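Local structure of putative uncharacterized protein (Pyrococcus abyssi virus 1, 4HR1) at residues E36-R46 with I88-V99. The protein is of unknown function but folds as a helical bundle and belongs to a bromodomain-like viral protein family. Residues are numbered along the deposited sequence; the frame is centred on the assembly and turned at random.
Sequences ELEQVEKLKER and IKEQIIVEMLRV
Leu43 of helix 34-63 packs against Ile92 and Gln91 of helix 72-98; the two helices run antiparallel as neighbours in a helical bundle. The axes of the segments lie 10.8 Å apart, with 162° between their directions. The two methyls of Leu43 divide the work. Leu43 CD1 slides past Ile92 in the opposite direction and comes 3.8 Å from Ile92 CD1. Leu43 CD2 rests on the aliphatic base of Gln91, 3.7 Å from Gln91 CB. Leu43 CG, anti to the carbonyl carbon (chi1 -77°), carries both methyls across to the partner helix.

Toward one end, Arg46 bends at chi2 and chi3 and lays its guanidinium over Ile88. Ile88 CD1 lies over the centre of one face, 4.2 Å above the plane. Arg46 also touches Val84 and Asp87 of the same partner helix.

Toward the other end, Glu95 is buried against Val40, Gln39 and Met27 of helix 5-30. No clear hydrogen bond joins the two segments here. The Gln39 amide and the Glu95 carboxylate stand nearly perpendicular. Gln39 NE2 comes 3.3 Å from Glu95 OE2, but its N-H is badly aimed for a bond. Arg98, one turn on, probably offsets the buried charge. It grips Glu95 side-on in a salt bridge, with NE and NH2 both on OE1; Arg98 NH2 lies 2.8 Å from Glu95 OE1.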
loop_
_atom_site.group_PDB
_atom_site.type_symbol
_atom_site.label_atom_id
_atom_site.label_comp_id
_atom_site.label_asym_id
_atom_site.label_seq_id
_atom_site.Cartn_x
_atom_site.Cartn_y
_atom_site.Cartn_z
ATOM N N GLU A 36 -17.524 -15.157 -1.690
ATOM C CA GLU A 36 -17.239 -13.723 -1.763
ATOM C C GLU A 36 -15.895 -13.347 -1.115
ATOM O O GLU A 36 -15.109 -12.620 -1.725
ATOM C CB GLU A 36 -18.420 -12.892 -1.223
ATOM C CG GLU A 36 -19.639 -12.876 -2.141
ATOM C CD GLU A 36 -20.894 -12.204 -1.607
ATOM O OE1 GLU A 36 -21.124 -12.240 -0.376
ATOM O OE2 GLU A 36 -21.673 -11.671 -2.429
ATOM N N LEU A 37 -15.603 -13.901 0.070
ATOM C CA LEU A 37 -14.346 -13.662 0.789
ATOM C C LEU A 37 -13.145 -14.328 0.089
ATOM O O LEU A 37 -12.011 -13.841 0.206
ATOM C CB LEU A 37 -14.456 -14.142 2.240
ATOM C CG LEU A 37 -15.469 -13.402 3.114
ATOM C CD1 LEU A 37 -16.305 -14.381 3.919
ATOM C CD2 LEU A 37 -14.781 -12.375 4.010
ATOM N N GLU A 38 -13.410 -15.439 -0.638
ATOM C CA GLU A 38 -12.424 -16.183 -1.418
ATOM C C GLU A 38 -12.007 -15.317 -2.605
ATOM O O GLU A 38 -10.813 -15.064 -2.757
ATOM C CB GLU A 38 -13.015 -17.525 -1.899
ATOM C CG GLU A 38 -11.990 -18.592 -2.256
ATOM C CD GLU A 38 -12.018 -19.815 -1.357
ATOM O OE1 GLU A 38 -13.038 -20.544 -1.366
ATOM O OE2 GLU A 38 -11.016 -20.048 -0.644
ATOM N N GLN A 39 -13.000 -14.816 -3.400
ATOM C CA GLN A 39 -12.821 -13.942 -4.575
ATOM C C GLN A 39 -11.970 -12.707 -4.251
ATOM O O GLN A 39 -11.090 -12.344 -5.040
ATOM C CB GLN A 39 -14.178 -13.494 -5.147
ATOM C CG GLN A 39 -15.030 -14.603 -5.784
ATOM C CD GLN A 39 -16.453 -14.163 -6.117
ATOM O OE1 GLN A 39 -16.945 -14.358 -7.234
ATOM N NE2 GLN A 39 -17.164 -13.581 -5.158
ATOM N N VAL A 40 -12.222 -12.080 -3.075
ATOM C CA VAL A 40 -11.505 -10.892 -2.588
ATOM C C VAL A 40 -10.056 -11.264 -2.287
ATOM O O VAL A 40 -9.139 -10.542 -2.694
ATOM C CB VAL A 40 -12.240 -10.206 -1.390
ATOM C CG1 VAL A 40 -11.387 -9.114 -0.731
ATOM C CG2 VAL A 40 -13.573 -9.621 -1.844
ATOM N N GLU A 41 -9.862 -12.424 -1.611
ATOM C CA GLU A 41 -8.552 -12.987 -1.259
ATOM C C GLU A 41 -7.740 -13.238 -2.535
ATOM O O GLU A 41 -6.578 -12.827 -2.610
ATOM C CB GLU A 41 -8.718 -14.277 -0.437
ATOM C CG GLU A 41 -8.448 -14.105 1.046
ATOM C CD GLU A 41 -7.015 -13.762 1.409
ATOM O OE1 GLU A 41 -6.831 -12.967 2.359
ATOM O OE2 GLU A 41 -6.080 -14.252 0.730
ATOM N N LYS A 42 -8.391 -13.820 -3.562
ATOM C CA LYS A 42 -7.817 -14.080 -4.887
ATOM C C LYS A 42 -7.335 -12.771 -5.523
ATOM O O LYS A 42 -6.206 -12.714 -6.006
ATOM C CB LYS A 42 -8.832 -14.810 -5.789
ATOM C CG LYS A 42 -9.040 -16.291 -5.431
ATOM C CD LYS A 42 -9.157 -17.181 -6.683
ATOM C CE LYS A 42 -9.507 -18.627 -6.382
ATOM N NZ LYS A 42 -10.938 -18.782 -6.005
ATOM N N LEU A 43 -8.144 -11.688 -5.413
ATOM C CA LEU A 43 -7.781 -10.358 -5.916
ATOM C C LEU A 43 -6.589 -9.755 -5.206
ATOM O O LEU A 43 -5.687 -9.251 -5.880
ATOM C CB LEU A 43 -8.972 -9.401 -5.935
ATOM C CG LEU A 43 -9.951 -9.637 -7.091
ATOM C CD1 LEU A 43 -11.359 -9.252 -6.706
ATOM C CD2 LEU A 43 -9.507 -8.914 -8.351
ATOM N N LYS A 44 -6.549 -9.850 -3.856
ATOM C CA LYS A 44 -5.417 -9.361 -3.051
ATOM C C LYS A 44 -4.098 -10.029 -3.507
ATOM O O LYS A 44 -3.099 -9.328 -3.726
ATOM C CB LYS A 44 -5.672 -9.583 -1.548
ATOM C CG LYS A 44 -4.573 -9.040 -0.637
ATOM C CD LYS A 44 -4.725 -9.568 0.791
ATOM C CE LYS A 44 -3.422 -9.575 1.563
ATOM N NZ LYS A 44 -2.508 -10.670 1.126
ATOM N N GLU A 45 -4.129 -11.370 -3.723
ATOM C CA GLU A 45 -2.964 -12.110 -4.206
ATOM C C GLU A 45 -2.500 -11.637 -5.568
ATOM O O GLU A 45 -1.299 -11.447 -5.747
ATOM C CB GLU A 45 -3.185 -13.636 -4.170
ATOM C CG GLU A 45 -2.713 -14.282 -2.875
ATOM C CD GLU A 45 -1.331 -13.838 -2.430
ATOM O OE1 GLU A 45 -1.249 -13.116 -1.411
ATOM O OE2 GLU A 45 -0.355 -14.100 -3.172
ATOM N N ARG A 46 -3.453 -11.369 -6.507
ATOM C CA ARG A 46 -3.150 -10.815 -7.842
ATOM C C ARG A 46 -2.438 -9.461 -7.710
ATOM O O ARG A 46 -1.498 -9.188 -8.468
ATOM C CB ARG A 46 -4.428 -10.664 -8.685
ATOM C CG ARG A 46 -4.731 -11.845 -9.606
ATOM C CD ARG A 46 -4.445 -11.529 -11.071
ATOM N NE ARG A 46 -5.424 -10.607 -11.663
ATOM C CZ ARG A 46 -5.281 -10.021 -12.851
ATOM N NH1 ARG A 46 -6.212 -9.194 -13.305
ATOM N NH2 ARG A 46 -4.205 -10.259 -13.591
ATOM N N ILE A 88 -7.222 -5.260 -12.608
ATOM C CA ILE A 88 -7.504 -5.576 -11.203
ATOM C C ILE A 88 -8.539 -4.580 -10.657
ATOM O O ILE A 88 -9.550 -5.006 -10.084
ATOM C CB ILE A 88 -6.218 -5.718 -10.330
ATOM C CG1 ILE A 88 -5.341 -6.923 -10.829
ATOM C CG2 ILE A 88 -6.588 -5.922 -8.857
ATOM C CD1 ILE A 88 -3.829 -6.821 -10.512
ATOM N N LYS A 89 -8.343 -3.276 -10.965
ATOM C CA LYS A 89 -9.263 -2.211 -10.576
ATOM C C LYS A 89 -10.683 -2.532 -11.063
ATOM O O LYS A 89 -11.617 -2.497 -10.265
ATOM C CB LYS A 89 -8.755 -0.845 -11.065
ATOM C CG LYS A 89 -9.537 0.343 -10.520
ATOM C CD LYS A 89 -8.778 1.649 -10.689
ATOM C CE LYS A 89 -9.481 2.777 -9.961
ATOM N NZ LYS A 89 -8.657 4.019 -9.900
ATOM N N GLU A 90 -10.809 -2.941 -12.343
ATOM C CA GLU A 90 -12.066 -3.314 -12.989
ATOM C C GLU A 90 -12.740 -4.440 -12.221
ATOM O O GLU A 90 -13.917 -4.332 -11.886
ATOM C CB GLU A 90 -11.785 -3.728 -14.453
ATOM C CG GLU A 90 -12.964 -3.631 -15.407
ATOM C CD GLU A 90 -13.797 -4.880 -15.629
ATOM O OE1 GLU A 90 -14.638 -4.860 -16.557
ATOM O OE2 GLU A 90 -13.621 -5.874 -14.888
ATOM N N GLN A 91 -11.979 -5.501 -11.894
ATOM C CA GLN A 91 -12.494 -6.656 -11.153
ATOM C C GLN A 91 -12.867 -6.303 -9.705
ATOM O O GLN A 91 -13.770 -6.929 -9.139
ATOM C CB GLN A 91 -11.514 -7.831 -11.202
ATOM C CG GLN A 91 -11.239 -8.409 -12.588
ATOM C CD GLN A 91 -10.373 -9.644 -12.486
ATOM O OE1 GLN A 91 -10.857 -10.782 -12.568
ATOM N NE2 GLN A 91 -9.078 -9.457 -12.263
ATOM N N ILE A 92 -12.195 -5.292 -9.115
ATOM C CA ILE A 92 -12.495 -4.791 -7.767
ATOM C C ILE A 92 -13.897 -4.126 -7.760
ATOM O O ILE A 92 -14.736 -4.484 -6.916
ATOM C CB ILE A 92 -11.367 -3.832 -7.248
ATOM C CG1 ILE A 92 -10.035 -4.576 -6.881
ATOM C CG2 ILE A 92 -11.841 -2.899 -6.122
ATOM C CD1 ILE A 92 -10.143 -5.785 -5.953
ATOM N N ILE A 93 -14.129 -3.161 -8.707
ATOM C CA ILE A 93 -15.367 -2.390 -8.857
ATOM C C ILE A 93 -16.523 -3.346 -9.141
ATOM O O ILE A 93 -17.578 -3.267 -8.499
ATOM C CB ILE A 93 -15.205 -1.257 -9.913
ATOM C CG1 ILE A 93 -14.094 -0.266 -9.498
ATOM C CG2 ILE A 93 -16.532 -0.524 -10.156
ATOM C CD1 ILE A 93 -13.389 0.432 -10.609
ATOM N N VAL A 94 -16.278 -4.311 -10.035
ATOM C CA VAL A 94 -17.231 -5.364 -10.378
ATOM C C VAL A 94 -17.604 -6.175 -9.122
ATOM O O VAL A 94 -18.782 -6.464 -8.921
ATOM C CB VAL A 94 -16.667 -6.234 -11.539
ATOM C CG1 VAL A 94 -17.441 -7.540 -11.706
ATOM C CG2 VAL A 94 -16.665 -5.442 -12.848
ATOM N N GLU A 95 -16.609 -6.509 -8.272
ATOM C CA GLU A 95 -16.814 -7.246 -7.023
ATOM C C GLU A 95 -17.639 -6.437 -6.046
ATOM O O GLU A 95 -18.600 -6.977 -5.486
ATOM C CB GLU A 95 -15.478 -7.697 -6.389
ATOM C CG GLU A 95 -15.620 -8.532 -5.117
ATOM C CD GLU A 95 -16.281 -9.896 -5.239
ATOM O OE1 GLU A 95 -16.539 -10.342 -6.382
ATOM O OE2 GLU A 95 -16.521 -10.532 -4.185
ATOM N N MET A 96 -17.271 -5.144 -5.848
ATOM C CA MET A 96 -17.984 -4.200 -4.978
ATOM C C MET A 96 -19.475 -4.241 -5.356
ATOM O O MET A 96 -20.303 -4.593 -4.518
ATOM C CB MET A 96 -17.437 -2.762 -5.148
ATOM C CG MET A 96 -16.151 -2.489 -4.423
ATOM S SD MET A 96 -15.531 -0.852 -4.854
ATOM C CE MET A 96 -14.299 -0.705 -3.707
ATOM N N LEU A 97 -19.789 -4.003 -6.645
ATOM C CA LEU A 97 -21.152 -4.009 -7.189
ATOM C C LEU A 97 -21.914 -5.312 -7.010
ATOM O O LEU A 97 -23.110 -5.280 -6.735
ATOM C CB LEU A 97 -21.147 -3.568 -8.654
ATOM C CG LEU A 97 -20.817 -2.098 -8.846
ATOM C CD1 LEU A 97 -20.238 -1.842 -10.213
ATOM C CD2 LEU A 97 -22.019 -1.205 -8.531
ATOM N N ARG A 98 -21.216 -6.444 -7.138
ATOM C CA ARG A 98 -21.753 -7.797 -6.992
ATOM C C ARG A 98 -22.129 -8.125 -5.546
ATOM O O ARG A 98 -23.046 -8.918 -5.320
ATOM C CB ARG A 98 -20.711 -8.816 -7.476
ATOM C CG ARG A 98 -21.307 -10.037 -8.175
ATOM C CD ARG A 98 -20.488 -11.322 -8.011
ATOM N NE ARG A 98 -19.029 -11.132 -8.048
ATOM C CZ ARG A 98 -18.291 -11.064 -9.154
ATOM N NH1 ARG A 98 -18.865 -11.132 -10.351
ATOM N NH2 ARG A 98 -16.977 -10.907 -9.073
ATOM N N VAL A 99 -21.407 -7.547 -4.572
ATOM C CA VAL A 99 -21.620 -7.841 -3.158
ATOM C C VAL A 99 -22.649 -6.971 -2.431
ATOM O O VAL A 99 -22.912 -7.185 -1.240
ATOM C CB VAL A 99 -20.305 -8.099 -2.388
ATOM C CG1 VAL A 99 -19.505 -9.197 -3.072
ATOM C CG2 VAL A 99 -19.464 -6.834 -2.249
#